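Side-chain contacts in protocadherin gamma-B3 (Homo sapiens, PDB 5K8R), which is a cadherin-family cell-adhesion protein, potentially calcium-dependent, that may help establish and maintain specific neuronal connections in the brain: residues Y5-P8 with E9-R13; G18-A21 with K22-F26. All blocks are in the same frame, centred on the assembly; numbering follows the deposited sequence.

Both contacts are local turns in the first cadherin repeat, each where an early strand ends. Contact 1 follows strand 3-8 into the loop that supplies calcium ligands at the junction with the second repeat; contact 2 joins the end of strand 16-19 to the short helix 20-23. Each is partly buried, with Ile7 and Glu9 buried in the first and Leu20, Ala21 and Leu24 in the second, which also carries the exposed Lys22 and Gly25. Contact 1 owes its polar chemistry to carboxylates on metal, contact 2 to backbone bonds round a helical turn. They meet where Tyr5 OH lies 2.7 Å from Asp23 OD2, a probable hydrogen bond between strand and helix.

Contact 1. Residues Y5-P8 with E9-R13; sequences YAIP and EELDR. With CA (calcium ion), chain C; CA (calcium ion), chain D.
The carbonyl oxygen of Pro8 takes a hydrogen bond from water 1 at 2.8 Å as the strand turns into the loop. The water accepts one from Leu11 N at 3.0 Å, bridging two backbone groups. Leu11 folds back against the same carbonyl, its CG packed 3.3 Å from Pro8 O. With its CG beside its backbone N (chi1 -69°), Leu11 divides its branches: CD2 lies 3.8 Å from Pro8 CG, the two side chains slanting across each other, and CD1 approaches Ile7 CB at 4.0 Å. Ile7, beta-branched and so at home in a strand, also packs on Val17, Val91 and Ile93.

Glu9, pointing away from this apolar corner, spans two calcium ions with its extended chain: OE1 binds one at 2.7 Å and OE2 the other at 2.5 Å. Glu10 bends at chi2 (-74°) so that OE2 binds, at 2.6 Å, the calcium ion held by Glu9 OE1, while Glu10 OE1 forms a salt bridge with Arg59; Arg62 is a further polar partner of Glu9. Asp131 of the second repeat shares the other ion, and the turn joins strand packing to a calcium-bound junction, where the metal charges probably offset the gathered carboxylates.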
# COMPACT_ATOMS: atom_id res chain seq x y z
N TYR A 5 -33.67 -53.95 -15.39
CA TYR A 5 -34.03 -53.87 -13.98
C TYR A 5 -33.53 -52.55 -13.41
O TYR A 5 -32.87 -51.75 -14.09
CB TYR A 5 -33.45 -55.06 -13.22
CG TYR A 5 -33.93 -56.41 -13.72
CD1 TYR A 5 -35.17 -56.91 -13.36
CD2 TYR A 5 -33.14 -57.18 -14.56
CE1 TYR A 5 -35.61 -58.13 -13.81
CE2 TYR A 5 -33.57 -58.41 -15.03
CZ TYR A 5 -34.81 -58.88 -14.65
OH TYR A 5 -35.24 -60.10 -15.11
N ALA A 6 -33.86 -52.30 -12.14
CA ALA A 6 -33.44 -51.07 -11.47
C ALA A 6 -33.29 -51.36 -9.99
O ALA A 6 -34.28 -51.68 -9.31
CB ALA A 6 -34.45 -49.94 -11.70
N ILE A 7 -32.07 -51.26 -9.48
CA ILE A 7 -31.80 -51.59 -8.08
C ILE A 7 -30.98 -50.47 -7.44
O ILE A 7 -30.18 -49.82 -8.14
CB ILE A 7 -31.07 -52.94 -7.95
CG1 ILE A 7 -29.79 -52.94 -8.78
CG2 ILE A 7 -31.99 -54.08 -8.36
CD1 ILE A 7 -28.96 -54.19 -8.63
N PRO A 8 -31.13 -50.21 -6.15
CA PRO A 8 -30.25 -49.25 -5.48
C PRO A 8 -28.84 -49.80 -5.36
O PRO A 8 -28.61 -51.01 -5.40
CB PRO A 8 -30.90 -49.06 -4.11
CG PRO A 8 -31.65 -50.33 -3.88
CD PRO A 8 -32.15 -50.75 -5.23
N GLU A 9 -27.89 -48.89 -5.21
CA GLU A 9 -26.50 -49.27 -5.06
C GLU A 9 -26.23 -49.80 -3.65
O GLU A 9 -27.07 -49.69 -2.75
CB GLU A 9 -25.58 -48.09 -5.36
CG GLU A 9 -25.89 -46.85 -4.53
CD GLU A 9 -24.80 -45.80 -4.60
OE1 GLU A 9 -23.62 -46.16 -4.80
OE2 GLU A 9 -25.13 -44.60 -4.45
N GLU A 10 -25.05 -50.40 -3.48
CA GLU A 10 -24.55 -50.83 -2.17
C GLU A 10 -25.44 -51.90 -1.53
O GLU A 10 -25.55 -51.97 -0.31
CB GLU A 10 -24.37 -49.65 -1.22
CG GLU A 10 -23.52 -48.52 -1.77
CD GLU A 10 -22.04 -48.85 -1.81
OE1 GLU A 10 -21.65 -49.91 -1.28
OE2 GLU A 10 -21.26 -48.05 -2.37
N LEU A 11 -26.08 -52.73 -2.35
CA LEU A 11 -26.86 -53.84 -1.82
C LEU A 11 -25.94 -54.96 -1.36
O LEU A 11 -24.85 -55.15 -1.90
CB LEU A 11 -27.84 -54.37 -2.87
CG LEU A 11 -29.01 -53.47 -3.25
CD1 LEU A 11 -29.86 -54.13 -4.32
CD2 LEU A 11 -29.85 -53.13 -2.03
N ASP A 12 -26.39 -55.70 -0.35
CA ASP A 12 -25.62 -56.83 0.15
C ASP A 12 -25.51 -57.91 -0.92
O ASP A 12 -26.32 -58.00 -1.85
CB ASP A 12 -26.25 -57.41 1.41
CG ASP A 12 -26.12 -56.48 2.61
OD1 ASP A 12 -25.24 -55.60 2.58
OD2 ASP A 12 -26.88 -56.65 3.58
N ARG A 13 -24.48 -58.74 -0.79
CA ARG A 13 -24.27 -59.83 -1.73
C ARG A 13 -25.40 -60.85 -1.61
O ARG A 13 -25.83 -61.20 -0.51
CB ARG A 13 -22.92 -60.50 -1.48
CG ARG A 13 -21.75 -59.54 -1.48
CD ARG A 13 -20.42 -60.27 -1.36
NE ARG A 13 -20.18 -61.13 -2.52
CZ ARG A 13 -19.07 -61.83 -2.71
NH1 ARG A 13 -18.94 -62.59 -3.79
NH2 ARG A 13 -18.08 -61.77 -1.82
CA CA C . -21.77 -45.52 -2.93
CA CA D . -24.23 -42.46 -3.57
O HOH W 1 -26.44 -52.79 -5.37

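Contact 2. Residues G18-A21 with K22-F26; sequences GNLA and KDLGF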
# COMPACT_ATOMS: atom_id res chain seq x y z
N GLY A 18 -33.41 -59.88 -9.98
CA GLY A 18 -34.62 -60.20 -10.72
C GLY A 18 -34.74 -61.69 -10.99
O GLY A 18 -33.88 -62.48 -10.59
N ASN A 19 -35.83 -62.05 -11.66
CA ASN A 19 -36.09 -63.42 -12.09
C ASN A 19 -35.85 -63.47 -13.60
O ASN A 19 -36.79 -63.42 -14.40
CB ASN A 19 -37.51 -63.85 -11.72
CG ASN A 19 -37.84 -63.60 -10.26
OD1 ASN A 19 -37.38 -64.33 -9.37
ND2 ASN A 19 -38.64 -62.58 -10.00
N LEU A 20 -34.58 -63.56 -13.99
CA LEU A 20 -34.22 -63.48 -15.40
C LEU A 20 -34.88 -64.59 -16.21
O LEU A 20 -35.36 -64.36 -17.33
CB LEU A 20 -32.70 -63.53 -15.56
CG LEU A 20 -32.01 -62.20 -15.82
CD1 LEU A 20 -30.52 -62.40 -16.03
CD2 LEU A 20 -32.64 -61.50 -17.02
N ALA A 21 -34.91 -65.81 -15.67
CA ALA A 21 -35.51 -66.92 -16.39
C ALA A 21 -37.00 -66.69 -16.61
O ALA A 21 -37.50 -66.83 -17.73
CB ALA A 21 -35.27 -68.23 -15.64
N LYS A 22 -37.72 -66.34 -15.55
CA LYS A 22 -39.16 -66.10 -15.68
C LYS A 22 -39.44 -64.92 -16.61
O LYS A 22 -40.37 -64.98 -17.43
CB LYS A 22 -39.77 -65.84 -14.30
CG LYS A 22 -41.21 -65.36 -14.35
CD LYS A 22 -41.65 -64.76 -13.03
CE LYS A 22 -43.03 -64.14 -13.14
NZ LYS A 22 -43.45 -63.47 -11.88
N ASP A 23 -38.65 -63.86 -16.51
CA ASP A 23 -38.92 -62.65 -17.28
C ASP A 23 -38.57 -62.80 -18.76
O ASP A 23 -39.10 -62.05 -19.58
CB ASP A 23 -38.16 -61.47 -16.68
CG ASP A 23 -38.62 -61.13 -15.28
OD1 ASP A 23 -39.77 -61.46 -14.93
OD2 ASP A 23 -37.83 -60.53 -14.52
N LEU A 24 -37.70 -63.74 -19.11
CA LEU A 24 -37.29 -63.94 -20.49
C LEU A 24 -38.00 -65.12 -21.15
O LEU A 24 -37.51 -65.65 -22.15
CB LEU A 24 -35.77 -64.12 -20.58
CG LEU A 24 -34.94 -62.90 -20.17
CD1 LEU A 24 -33.46 -63.17 -20.39
CD2 LEU A 24 -35.38 -61.66 -20.94
N GLY A 25 -39.15 -65.53 -20.62
CA GLY A 25 -39.93 -66.60 -21.21
C GLY A 25 -39.45 -68.00 -20.90
O GLY A 25 -40.06 -68.96 -21.39
N PHE A 26 -38.39 -68.16 -20.11
CA PHE A 26 -37.90 -69.49 -19.77
C PHE A 26 -38.83 -70.16 -18.76
O PHE A 26 -39.61 -69.51 -18.06
CB PHE A 26 -36.49 -69.42 -19.20
CG PHE A 26 -35.44 -69.06 -20.21
CD1 PHE A 26 -35.27 -67.75 -20.62
CD2 PHE A 26 -34.61 -70.04 -20.73
CE1 PHE A 26 -34.30 -67.42 -21.55
CE2 PHE A 26 -33.63 -69.72 -21.66
CZ PHE A 26 -33.48 -68.41 -22.07
O HOH W 2 -38.36 -59.90 -11.67
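Asp23 curls back over the carbonyl of Asn19, just before the helical turn. The turn brings its CB 3.3 Å from Asn19 O; with CG beside the backbone N of Asp23 (chi1 -64°), CG comes to 3.1 Å from that oxygen, and OD1 lies farther from it than CG does. At the tip, OD2 accepts a hydrogen bond from water 2 at 3.0 Å and has Tyr5 OH as its partner on strand 3-8; the water also takes a weak bond from Asn19 N. With an alanine here, the Tyr5 hydroxyl would probably lose its mate and water 2 the carboxylate it donates to. Asp23 N donates to Asn19 O at 2.8 Å (N-H...O angle 157°), starting the turn.

The turn ends in a Schellman motif: Phe26 N reaches back to Ala21 O at 2.9 Å and Gly25 N to Lys22 O at 3.5 Å, both weak bonds. Gly25 takes the positive phi (80°) that the motif calls for, strained for most other residues. The apolar contact usual in this motif is Ala21 CB against Phe26 CB, 3.9 Å apart, for which a small alanine leaves room. Leu20 and Leu24 run side by side, Leu20 CD2 3.8 Å from Leu24 CD1, and both pack on Ile3 of strand 3-8; Leu20 also meets Leu54 of strand 53-56, Ala21 and Phe26 face helix 31-34, and the Phe26 ring meets Phe87 of strand 85-94 edge-to-face.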